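Local coordinates for uncharacterized protein (Acinetobacter baumannii, PDB 5D66) that is of unknown function but folds as an ankyrin repeat domain, a scaffold that in its relatives commonly serves protein-protein recognition, at residues A78-L89 / R112-L121; I143-Q153 / H179-I188. All coordinates share one frame; numbering follows the deposited sequence.

Overall arrangement
Both contacts join neighbouring layers of the ankyrin solenoid, at turns between helices. Contact 1 (78-89 with 112-121) lies near the middle of the chain; contact 2 (143-153 with 179-188) lies toward its C-terminal end, the centres about 21 Å apart. Each mixes buried and solvent-facing residues. Contact 1 runs on along helices 82-90 and 115-124, adding leucine-threonine packing to a direct arginine-glutamine bond. Contact 2 is centred on a tyrosine ring laid flat against a glycine turn of the other segment, and its polar bridges pass through water. The two meet where Gly-113 O probably accepts a hydrogen bond from Asn-151 ND2.

Contact 1. Residues A78-L89 / R112-L121; sequences AQGYLKILRMTL and RGHVETVRTL
Leu-82, Leu-85 and Leu-89 face Thr-117, Thr-120 and Leu-121 where helix 82-90 and helix 115-124 lie side by side in the ankyrin stack. The segment axes are 10.9 Å apart and nearly parallel, at 8°. Thr-120 is a knob in a hole formed by Leu-82, Leu-85, Arg-86 and Leu-89. Thr-120 holds OG1 beside the backbone N (chi1 -64°), which swings the methyl CG2 anti to that N and against Leu-89 CD1 at 3.6 Å. Deeper in, Leu-85 CD2 touches Thr-117 CG2 at 3.8 Å and Leu-121 CD2 at 3.9 Å, while the other side of helix 115-124 packs on helix 150-162 through Val-115.

In the turn the packing is against a ring. Gly-80 closes its helix with a Schellman motif and lays its CA over one face of His-114, N-cap of the next helix, a CH-pi contact 4.0 Å from the centroid; Arg-112 CB covers the opposite face.

Polar contacts occur at the turn and on the helices. The extended Arg-112 chain runs past Ala-78, whose CB sits over one guanidinium face, and NH1 donates to Gln-79 OE1 at 2.7 Å in the conformer described here. The oxygen lies in the guanidinium plane, yet the nitrogen stands above the amide plane, away from the lone pairs; a water also donates to OE1. Thr-120 OG1 gives its proton to Glu-116 O and takes a weak bond from Arg-86 NH1 at 2.9 Å, likewise for the conformer described, bent to 120°, with Leu-82 CD1 centred over one face of that guanidinium.

Contact 2. Residues I143-Q153 / H179-I188; sequences IILGNGKSNYQ and HARTRGYREI
Tyr-185 lays its ring flat against the turn at Gly-148. Gly-148 CA stands over the ring centre, 3.5 Å from the centroid and 5° off the normal, a close CH-pi contact in which the absence of a side chain lets the backbone meet the ring. The edge of the ring is turned to Ile-143 O, 3.5 Å from CE2. Next to the ring, Ile-143 and Ile-188 lie alongside each other, pointing opposite ways, Ile-143 CG1 to Ile-188 CG2 at 4.1 Å, while Ile-188 CD1 reaches Gly-148 CA. Ile-144 makes a second CH-pi contact, CD1 over one face of the His-179 ring, 3.7 Å from the centroid. At the other end the Gln-153 amide lies nearly parallel to the Glu-187 carboxylate, the planes 12° apart, with Gln-153 CD 3.5 Å from Glu-187 CB.

Several groups hold these pieces in place. Arg-183 CB covers the second face of Tyr-185, and the extended Arg-183 chain then carries NH1 back to His-179 O at 2.9 Å, with a weak bond to His-179 ND1; His-179 NE2 is held by Asp-170. Gln-153, extended beyond CG, donates from NE2 to a lone pair of Gly-148 O in a nearly straight bond of 170°. One water donates to both Gly-148 O and Glu-187 OE1 and accepts from Ile-188 N; another joins Ile-144 O to Arg-183 NH2. Within 143-153, Asn-147 OD1 takes the Lys-149 N-H in an Asx turn, and Gly-146 CA sits over the ring of Tyr-152, whose OH bonds to Glu-111 O. The Tyr-185 ring thus locks the loop of one layer onto the next, in the stacking of helix layers that defines an ankyrin solenoid.

Contact 1. Residues A78-L89 / R112-L121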
loop_
_atom_site.group_PDB
_atom_site.type_symbol
_atom_site.label_atom_id
_atom_site.label_comp_id
_atom_site.label_asym_id
_atom_site.label_seq_id
_atom_site.Cartn_x
_atom_site.Cartn_y
_atom_site.Cartn_z
ATOM N N ALA A 78 -2.095 -0.347 1.360
ATOM C CA ALA A 78 -2.154 -0.494 2.810
ATOM C C ALA A 78 -3.348 -1.323 3.252
ATOM O O ALA A 78 -3.242 -2.074 4.234
ATOM C CB ALA A 78 -2.186 0.861 3.487
ATOM N N GLN A 79 -4.456 -1.226 2.532
ATOM C CA GLN A 79 -5.680 -1.908 2.913
ATOM C C GLN A 79 -5.860 -3.271 2.267
ATOM O O GLN A 79 -6.818 -3.965 2.560
ATOM C CB GLN A 79 -6.905 -1.044 2.616
ATOM C CG GLN A 79 -6.904 0.300 3.306
ATOM C CD GLN A 79 -6.839 0.238 4.812
ATOM O OE1 GLN A 79 -6.168 1.072 5.451
ATOM N NE2 GLN A 79 -7.509 -0.744 5.397
ATOM N N GLY A 80 -4.943 -3.659 1.375
ATOM C CA GLY A 80 -5.137 -4.929 0.672
ATOM C C GLY A 80 -6.295 -4.909 -0.309
ATOM O O GLY A 80 -6.914 -5.930 -0.567
ATOM N N TYR A 81 -6.603 -3.735 -0.841
ATOM C CA TYR A 81 -7.668 -3.607 -1.858
ATOM C C TYR A 81 -6.973 -3.917 -3.198
ATOM O O TYR A 81 -6.601 -3.043 -3.966
ATOM C CB TYR A 81 -8.264 -2.215 -1.830
ATOM C CG TYR A 81 -9.083 -1.874 -0.597
ATOM C CD1 TYR A 81 -9.469 -2.822 0.354
ATOM C CD2 TYR A 81 -9.472 -0.567 -0.382
ATOM C CE1 TYR A 81 -10.211 -2.461 1.471
ATOM C CE2 TYR A 81 -10.258 -0.216 0.725
ATOM C CZ TYR A 81 -10.604 -1.181 1.631
ATOM O OH TYR A 81 -11.370 -0.823 2.724
ATOM N N LEU A 82 -6.866 -5.207 -3.477
ATOM C CA LEU A 82 -5.917 -5.660 -4.453
ATOM C C LEU A 82 -6.417 -5.389 -5.887
ATOM O O LEU A 82 -5.607 -5.075 -6.754
ATOM C CB LEU A 82 -5.622 -7.113 -4.150
ATOM C CG LEU A 82 -4.566 -7.763 -5.025
ATOM C CD1 LEU A 82 -3.252 -6.980 -4.985
ATOM C CD2 LEU A 82 -4.388 -9.179 -4.495
ATOM N N LYS A 83 -7.726 -5.447 -6.113
ATOM C CA LYS A 83 -8.237 -5.158 -7.452
ATOM C C LYS A 83 -7.956 -3.682 -7.824
ATOM O O LYS A 83 -7.441 -3.386 -8.895
ATOM C CB LYS A 83 -9.740 -5.496 -7.574
ATOM C CG LYS A 83 -9.925 -7.015 -7.486
ATOM C CD LYS A 83 -11.354 -7.403 -7.473
ATOM C CE LYS A 83 -11.535 -8.883 -7.656
ATOM N NZ LYS A 83 -12.967 -9.177 -7.757
ATOM N N ILE A 84 -8.235 -2.761 -6.909
ATOM C CA ILE A 84 -7.939 -1.346 -7.160
ATOM C C ILE A 84 -6.430 -1.167 -7.253
ATOM O O ILE A 84 -5.958 -0.439 -8.133
ATOM C CB ILE A 84 -8.573 -0.449 -6.114
ATOM C CG1 ILE A 84 -10.100 -0.476 -6.234
ATOM C CG2 ILE A 84 -8.079 0.992 -6.300
ATOM C CD1 ILE A 84 -10.837 0.318 -5.189
ATOM N N LEU A 85 -5.678 -1.791 -6.349
ATOM C CA LEU A 85 -4.229 -1.636 -6.418
ATOM C C LEU A 85 -3.674 -2.017 -7.806
ATOM O O LEU A 85 -2.849 -1.282 -8.367
ATOM C CB LEU A 85 -3.559 -2.470 -5.338
ATOM C CG LEU A 85 -2.058 -2.456 -5.365
ATOM C CD1 LEU A 85 -1.529 -1.034 -5.033
ATOM C CD2 LEU A 85 -1.458 -3.450 -4.434
ATOM N N ARG A 86 -4.113 -3.164 -8.339
ATOM C CA ARG A 86 -3.637 -3.603 -9.645
ATOM C C ARG A 86 -3.962 -2.552 -10.718
ATOM O O ARG A 86 -3.149 -2.320 -11.597
ATOM C CB ARG A 86 -4.151 -4.946 -9.987
ATOM C CG ARG A 86 -3.587 -6.032 -9.152
ATOM C CD ARG A 86 -4.038 -7.394 -9.699
ATOM N NE ARG A 86 -4.015 -8.495 -8.729
ATOM C CZ ARG A 86 -2.913 -9.077 -8.239
ATOM N NH1 ARG A 86 -1.686 -8.698 -8.610
ATOM N NH2 ARG A 86 -3.027 -10.086 -7.377
HETATM N N MSE A 87 -5.137 -1.951 -10.638
HETATM C CA MSE A 87 -5.480 -0.877 -11.570
HETATM C C MSE A 87 -4.499 0.268 -11.458
HETATM O O MSE A 87 -4.023 0.839 -12.477
HETATM C CB MSE A 87 -6.885 -0.353 -11.354
HETATM C CG MSE A 87 -7.983 -1.309 -11.426
HETATM SE SE MSE A 87 -9.632 -0.445 -10.804
HETATM C CE MSE A 87 -10.571 -2.082 -10.443
ATOM N N THR A 88 -4.190 0.678 -10.236
ATOM C CA THR A 88 -3.244 1.776 -10.059
ATOM C C THR A 88 -1.850 1.461 -10.620
ATOM O O THR A 88 -1.177 2.349 -11.158
ATOM C CB THR A 88 -3.186 2.312 -8.610
ATOM O OG1 THR A 88 -2.455 1.452 -7.753
ATOM C CG2 THR A 88 -4.507 2.629 -8.015
ATOM N N LEU A 89 -1.420 0.212 -10.434
ATOM C CA LEU A 89 -0.127 -0.204 -10.927
ATOM C C LEU A 89 0.009 -0.178 -12.452
ATOM O O LEU A 89 1.073 -0.031 -12.977
ATOM C CB LEU A 89 0.255 -1.579 -10.348
ATOM C CG LEU A 89 0.467 -1.641 -8.844
ATOM C CD1 LEU A 89 0.598 -3.090 -8.386
ATOM C CD2 LEU A 89 1.700 -0.911 -8.471
ATOM N N ARG A 112 0.307 -5.499 7.866
ATOM C CA ARG A 112 -1.035 -5.993 8.037
ATOM C C ARG A 112 -1.204 -7.444 7.597
ATOM O O ARG A 112 -2.268 -8.017 7.721
ATOM C CB ARG A 112 -2.028 -5.073 7.371
ATOM C CG ARG A 112 -1.973 -3.655 7.997
ATOM C CD ARG A 112 -2.764 -2.727 7.347
ATOM N NE ARG A 112 -2.428 -1.358 7.667
ATOM C CZ ARG A 112 -3.101 -0.318 7.183
ATOM N NH1 ARG A 112 -4.241 -0.484 6.543
ATOM N NH2 ARG A 112 -2.731 0.917 7.542
ATOM N N GLY A 113 -0.134 -8.053 7.093
ATOM C CA GLY A 113 -0.195 -9.458 6.744
ATOM C C GLY A 113 -0.895 -9.734 5.459
ATOM O O GLY A 113 -1.388 -10.846 5.259
ATOM N N HIS A 114 -0.917 -8.784 4.516
ATOM C CA HIS A 114 -1.636 -8.935 3.252
ATOM C C HIS A 114 -0.680 -9.600 2.226
ATOM O O HIS A 114 0.025 -8.913 1.504
ATOM C CB HIS A 114 -2.098 -7.555 2.703
ATOM C CG HIS A 114 -3.058 -6.813 3.554
ATOM N ND1 HIS A 114 -4.124 -7.389 4.188
ATOM C CD2 HIS A 114 -3.110 -5.483 3.849
ATOM C CE1 HIS A 114 -4.842 -6.445 4.793
ATOM N NE2 HIS A 114 -4.215 -5.291 4.639
ATOM N N VAL A 115 -0.662 -10.931 2.248
ATOM C CA VAL A 115 0.377 -11.660 1.534
ATOM C C VAL A 115 0.355 -11.367 0.009
ATOM O O VAL A 115 1.393 -11.095 -0.588
ATOM C CB VAL A 115 0.267 -13.201 1.780
ATOM C CG1 VAL A 115 1.329 -13.971 1.002
ATOM C CG2 VAL A 115 0.383 -13.543 3.238
ATOM N N GLU A 116 -0.823 -11.452 -0.602
ATOM C CA GLU A 116 -0.890 -11.289 -2.064
ATOM C C GLU A 116 -0.585 -9.842 -2.453
ATOM O O GLU A 116 -0.002 -9.605 -3.505
ATOM C CB GLU A 116 -2.234 -11.730 -2.647
ATOM C CG GLU A 116 -2.497 -13.204 -2.462
ATOM C CD GLU A 116 -1.366 -14.048 -2.922
ATOM O OE1 GLU A 116 -0.833 -13.834 -4.021
ATOM O OE2 GLU A 116 -0.926 -14.929 -2.173
ATOM N N THR A 117 -0.926 -8.889 -1.594
ATOM C CA THR A 117 -0.580 -7.481 -1.840
ATOM C C THR A 117 0.955 -7.291 -1.770
ATOM O O THR A 117 1.546 -6.646 -2.630
ATOM C CB THR A 117 -1.271 -6.586 -0.866
ATOM O OG1 THR A 117 -2.693 -6.714 -1.002
ATOM C CG2 THR A 117 -0.920 -5.141 -1.072
ATOM N N VAL A 118 1.603 -7.903 -0.778
ATOM C CA VAL A 118 3.044 -7.911 -0.701
ATOM C C VAL A 118 3.672 -8.513 -1.979
ATOM O O VAL A 118 4.565 -7.925 -2.573
ATOM C CB VAL A 118 3.532 -8.628 0.583
ATOM C CG1 VAL A 118 5.046 -8.936 0.498
ATOM C CG2 VAL A 118 3.186 -7.817 1.795
ATOM N N ARG A 119 3.162 -9.671 -2.366
ATOM C CA ARG A 119 3.677 -10.332 -3.571
ATOM C C ARG A 119 3.587 -9.376 -4.784
ATOM O O ARG A 119 4.530 -9.245 -5.557
ATOM C CB ARG A 119 2.923 -11.651 -3.812
ATOM C CG ARG A 119 3.566 -12.531 -4.827
ATOM C CD ARG A 119 2.675 -13.748 -5.226
ATOM N NE ARG A 119 1.936 -14.445 -4.147
ATOM C CZ ARG A 119 2.487 -15.268 -3.242
ATOM N NH1 ARG A 119 3.752 -15.624 -3.319
ATOM N NH2 ARG A 119 1.728 -15.782 -2.287
ATOM N N THR A 120 2.444 -8.774 -4.947
ATOM C CA THR A 120 2.145 -7.873 -6.046
ATOM C C THR A 120 3.065 -6.674 -6.055
ATOM O O THR A 120 3.574 -6.271 -7.124
ATOM C CB THR A 120 0.680 -7.472 -5.987
ATOM O OG1 THR A 120 -0.164 -8.648 -6.188
ATOM C CG2 THR A 120 0.288 -6.438 -7.043
ATOM N N LEU A 121 3.250 -6.047 -4.911
ATOM C CA LEU A 121 4.104 -4.879 -4.798
ATOM C C LEU A 121 5.569 -5.182 -5.011
ATOM O O LEU A 121 6.279 -4.394 -5.608
ATOM C CB LEU A 121 3.826 -4.151 -3.491
ATOM C CG LEU A 121 2.429 -3.483 -3.416
ATOM C CD1 LEU A 121 2.190 -3.040 -1.970
ATOM C CD2 LEU A 121 2.288 -2.317 -4.301
HETATM O O HOH W 1 -4.126 3.238 5.422
#

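Contact 2. Residues I143-Q153 / H179-I188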
loop_
_atom_site.group_PDB
_atom_site.type_symbol
_atom_site.label_atom_id
_atom_site.label_comp_id
_atom_site.label_asym_id
_atom_site.label_seq_id
_atom_site.Cartn_x
_atom_site.Cartn_y
_atom_site.Cartn_z
ATOM N N ILE A 143 7.953 -8.451 11.207
ATOM C CA ILE A 143 8.420 -9.180 12.377
ATOM C C ILE A 143 7.834 -8.555 13.631
ATOM O O ILE A 143 7.237 -9.299 14.449
ATOM C CB ILE A 143 9.961 -9.173 12.425
ATOM C CG1 ILE A 143 10.554 -9.942 11.216
ATOM C CG2 ILE A 143 10.461 -9.812 13.734
ATOM C CD1 ILE A 143 11.965 -9.786 10.998
ATOM N N ILE A 144 8.033 -7.261 13.807
ATOM C CA ILE A 144 7.646 -6.582 15.054
ATOM C C ILE A 144 6.142 -6.494 15.246
ATOM O O ILE A 144 5.651 -6.628 16.358
ATOM C CB ILE A 144 8.245 -5.154 15.036
ATOM C CG1 ILE A 144 9.784 -5.221 15.074
ATOM C CG2 ILE A 144 7.705 -4.324 16.169
ATOM C CD1 ILE A 144 10.495 -3.910 14.774
ATOM N N LEU A 145 5.410 -6.255 14.162
ATOM C CA LEU A 145 3.977 -6.016 14.213
ATOM C C LEU A 145 3.120 -7.204 13.777
ATOM O O LEU A 145 1.898 -7.146 13.844
ATOM C CB LEU A 145 3.636 -4.715 13.471
ATOM C CG LEU A 145 4.313 -3.497 14.040
ATOM C CD1 LEU A 145 4.065 -2.302 13.125
ATOM C CD2 LEU A 145 3.867 -3.179 15.486
ATOM N N GLY A 146 3.749 -8.279 13.309
ATOM C CA GLY A 146 3.065 -9.503 13.006
ATOM C C GLY A 146 3.009 -10.378 14.252
ATOM O O GLY A 146 3.468 -9.979 15.328
ATOM N N ASN A 147 2.586 -11.605 14.076
ATOM C CA ASN A 147 2.507 -12.584 15.150
ATOM C C ASN A 147 3.420 -13.793 14.942
ATOM O O ASN A 147 3.298 -14.794 15.635
ATOM C CB ASN A 147 1.055 -13.022 15.348
ATOM C CG ASN A 147 0.501 -13.819 14.177
ATOM O OD1 ASN A 147 1.188 -14.028 13.203
ATOM N ND2 ASN A 147 -0.719 -14.297 14.301
ATOM N N GLY A 148 4.313 -13.701 13.972
ATOM C CA GLY A 148 5.255 -14.776 13.719
ATOM C C GLY A 148 4.726 -16.007 12.998
ATOM O O GLY A 148 5.492 -16.941 12.739
ATOM N N LYS A 149 3.432 -16.008 12.711
ATOM C CA LYS A 149 2.738 -17.171 12.143
ATOM C C LYS A 149 2.547 -17.005 10.644
ATOM O O LYS A 149 2.844 -16.017 10.125
ATOM C CB LYS A 149 1.407 -17.400 12.844
ATOM C CG LYS A 149 1.558 -17.655 14.315
ATOM C CD LYS A 149 0.285 -17.995 15.045
ATOM C CE LYS A 149 0.566 -18.315 16.452
ATOM N NZ LYS A 149 -0.582 -17.837 17.274
ATOM N N SER A 150 2.109 -18.063 9.992
ATOM C CA SER A 150 1.556 -18.157 8.638
ATOM C C SER A 150 1.889 -16.975 7.752
ATOM O O SER A 150 2.916 -16.968 7.051
ATOM C CB SER A 150 -0.003 -18.381 8.764
ATOM O OG SER A 150 -0.529 -17.319 9.626
ATOM N N ASN A 151 0.947 -16.031 7.678
ATOM C CA ASN A 151 1.061 -14.916 6.761
ATOM C C ASN A 151 2.368 -14.178 6.899
ATOM O O ASN A 151 2.962 -13.750 5.911
ATOM C CB ASN A 151 -0.012 -13.816 7.018
ATOM C CG ASN A 151 -1.410 -14.277 6.827
ATOM O OD1 ASN A 151 -1.700 -15.392 7.162
ATOM N ND2 ASN A 151 -2.286 -13.430 6.300
ATOM N N TYR A 152 2.794 -13.958 8.140
ATOM C CA TYR A 152 4.004 -13.218 8.366
ATOM C C TYR A 152 5.268 -13.985 8.001
ATOM O O TYR A 152 6.220 -13.405 7.491
ATOM C CB TYR A 152 4.067 -12.659 9.814
ATOM C CG TYR A 152 2.974 -11.607 10.018
ATOM C CD1 TYR A 152 3.134 -10.368 9.518
ATOM C CD2 TYR A 152 1.757 -11.928 10.622
ATOM C CE1 TYR A 152 2.160 -9.435 9.638
ATOM C CE2 TYR A 152 0.728 -10.984 10.739
ATOM C CZ TYR A 152 0.975 -9.705 10.252
ATOM O OH TYR A 152 -0.007 -8.737 10.415
ATOM N N GLN A 153 5.269 -15.296 8.266
ATOM C CA GLN A 153 6.363 -16.118 7.733
ATOM C C GLN A 153 6.424 -16.041 6.205
ATOM O O GLN A 153 7.517 -15.907 5.631
ATOM C CB GLN A 153 6.198 -17.575 8.141
ATOM C CG GLN A 153 6.406 -17.829 9.615
ATOM C CD GLN A 153 6.055 -19.249 10.005
ATOM O OE1 GLN A 153 6.175 -20.164 9.226
ATOM N NE2 GLN A 153 5.564 -19.399 11.208
ATOM N N HIS A 179 15.246 -9.105 16.606
ATOM C CA HIS A 179 13.818 -8.998 16.793
ATOM C C HIS A 179 13.119 -10.342 16.762
ATOM O O HIS A 179 12.210 -10.614 17.570
ATOM C CB HIS A 179 13.186 -8.024 15.810
ATOM C CG HIS A 179 13.343 -6.587 16.185
ATOM N ND1 HIS A 179 12.814 -6.075 17.346
ATOM C CD2 HIS A 179 13.912 -5.558 15.546
ATOM C CE1 HIS A 179 13.015 -4.783 17.405
ATOM N NE2 HIS A 179 13.710 -4.453 16.342
ATOM N N ALA A 180 13.486 -11.185 15.816
ATOM C CA ALA A 180 12.899 -12.520 15.717
ATOM C C ALA A 180 13.264 -13.371 16.938
ATOM O O ALA A 180 12.417 -14.098 17.501
ATOM C CB ALA A 180 13.352 -13.171 14.449
ATOM N N ARG A 181 14.523 -13.313 17.338
ATOM C CA ARG A 181 15.005 -14.122 18.467
ATOM C C ARG A 181 14.304 -13.705 19.756
ATOM O O ARG A 181 13.919 -14.542 20.568
ATOM C CB ARG A 181 16.512 -13.988 18.556
ATOM C CG ARG A 181 17.272 -14.846 17.597
ATOM C CD ARG A 181 18.722 -14.600 17.560
ATOM N NE ARG A 181 19.390 -15.595 16.730
ATOM C CZ ARG A 181 20.675 -15.523 16.388
ATOM N NH1 ARG A 181 21.431 -14.477 16.753
ATOM N NH2 ARG A 181 21.218 -16.496 15.688
ATOM N N THR A 182 14.188 -12.397 20.000
ATOM C CA THR A 182 13.583 -11.881 21.213
ATOM C C THR A 182 12.140 -12.391 21.366
ATOM O O THR A 182 11.661 -12.555 22.477
ATOM C CB THR A 182 13.686 -10.344 21.224
ATOM O OG1 THR A 182 15.043 -9.970 21.495
ATOM C CG2 THR A 182 12.801 -9.756 22.267
ATOM N N ARG A 183 11.470 -12.590 20.230
ATOM C CA ARG A 183 10.096 -13.015 20.172
ATOM C C ARG A 183 9.938 -14.519 20.043
ATOM O O ARG A 183 8.794 -15.017 20.108
ATOM C CB ARG A 183 9.415 -12.316 19.022
ATOM C CG ARG A 183 9.222 -10.840 19.310
ATOM C CD ARG A 183 8.844 -10.040 18.106
ATOM N NE ARG A 183 8.684 -8.617 18.416
ATOM C CZ ARG A 183 9.681 -7.774 18.637
ATOM N NH1 ARG A 183 10.949 -8.152 18.506
ATOM N NH2 ARG A 183 9.394 -6.485 18.946
ATOM N N GLY A 184 11.023 -15.273 19.917
ATOM C CA GLY A 184 10.903 -16.705 19.769
ATOM C C GLY A 184 10.305 -17.171 18.460
ATOM O O GLY A 184 9.717 -18.241 18.384
ATOM N N TYR A 185 10.466 -16.380 17.409
ATOM C CA TYR A 185 9.894 -16.716 16.096
ATOM C C TYR A 185 10.862 -17.596 15.317
ATOM O O TYR A 185 11.744 -17.101 14.613
ATOM C CB TYR A 185 9.596 -15.419 15.313
ATOM C CG TYR A 185 8.461 -14.596 15.877
ATOM C CD1 TYR A 185 7.512 -15.060 16.749
ATOM C CD2 TYR A 185 8.379 -13.261 15.483
ATOM C CE1 TYR A 185 6.462 -14.280 17.166
ATOM C CE2 TYR A 185 7.328 -12.460 15.905
ATOM C CZ TYR A 185 6.377 -12.951 16.759
ATOM O OH TYR A 185 5.319 -12.189 17.182
ATOM N N ARG A 186 10.749 -18.907 15.521
ATOM C CA ARG A 186 11.831 -19.797 15.097
ATOM C C ARG A 186 11.903 -19.907 13.598
ATOM O O ARG A 186 12.990 -19.940 12.998
ATOM C CB ARG A 186 11.612 -21.189 15.665
ATOM C CG ARG A 186 11.559 -21.209 17.180
ATOM C CD ARG A 186 11.424 -22.649 17.701
ATOM N NE ARG A 186 10.176 -23.264 17.277
ATOM C CZ ARG A 186 9.986 -24.562 17.081
ATOM N NH1 ARG A 186 10.953 -25.433 17.278
ATOM N NH2 ARG A 186 8.797 -25.023 16.639
ATOM N N GLU A 187 10.739 -19.951 12.938
ATOM C CA GLU A 187 10.673 -20.039 11.475
ATOM C C GLU A 187 11.283 -18.784 10.826
ATOM O O GLU A 187 12.134 -18.901 9.923
ATOM C CB GLU A 187 9.231 -20.281 10.983
ATOM C CG GLU A 187 8.564 -21.474 11.570
ATOM C CD GLU A 187 7.907 -21.316 12.938
ATOM O OE1 GLU A 187 8.078 -20.260 13.618
ATOM O OE2 GLU A 187 7.349 -22.292 13.439
ATOM N N ILE A 188 10.854 -17.602 11.299
ATOM C CA ILE A 188 11.402 -16.374 10.785
ATOM C C ILE A 188 12.931 -16.283 11.042
ATOM O O ILE A 188 13.683 -15.861 10.174
ATOM C CB ILE A 188 10.653 -15.172 11.371
ATOM C CG1 ILE A 188 9.265 -15.121 10.726
ATOM C CG2 ILE A 188 11.482 -13.890 11.180
ATOM C CD1 ILE A 188 8.299 -14.126 11.359
HETATM O O HOH W 2 6.619 -6.743 19.039
HETATM O O HOH W 3 5.770 -9.575 17.104
HETATM O O HOH W 4 8.262 -17.582 12.961
HETATM O O HOH W 5 5.088 -19.818 14.392
#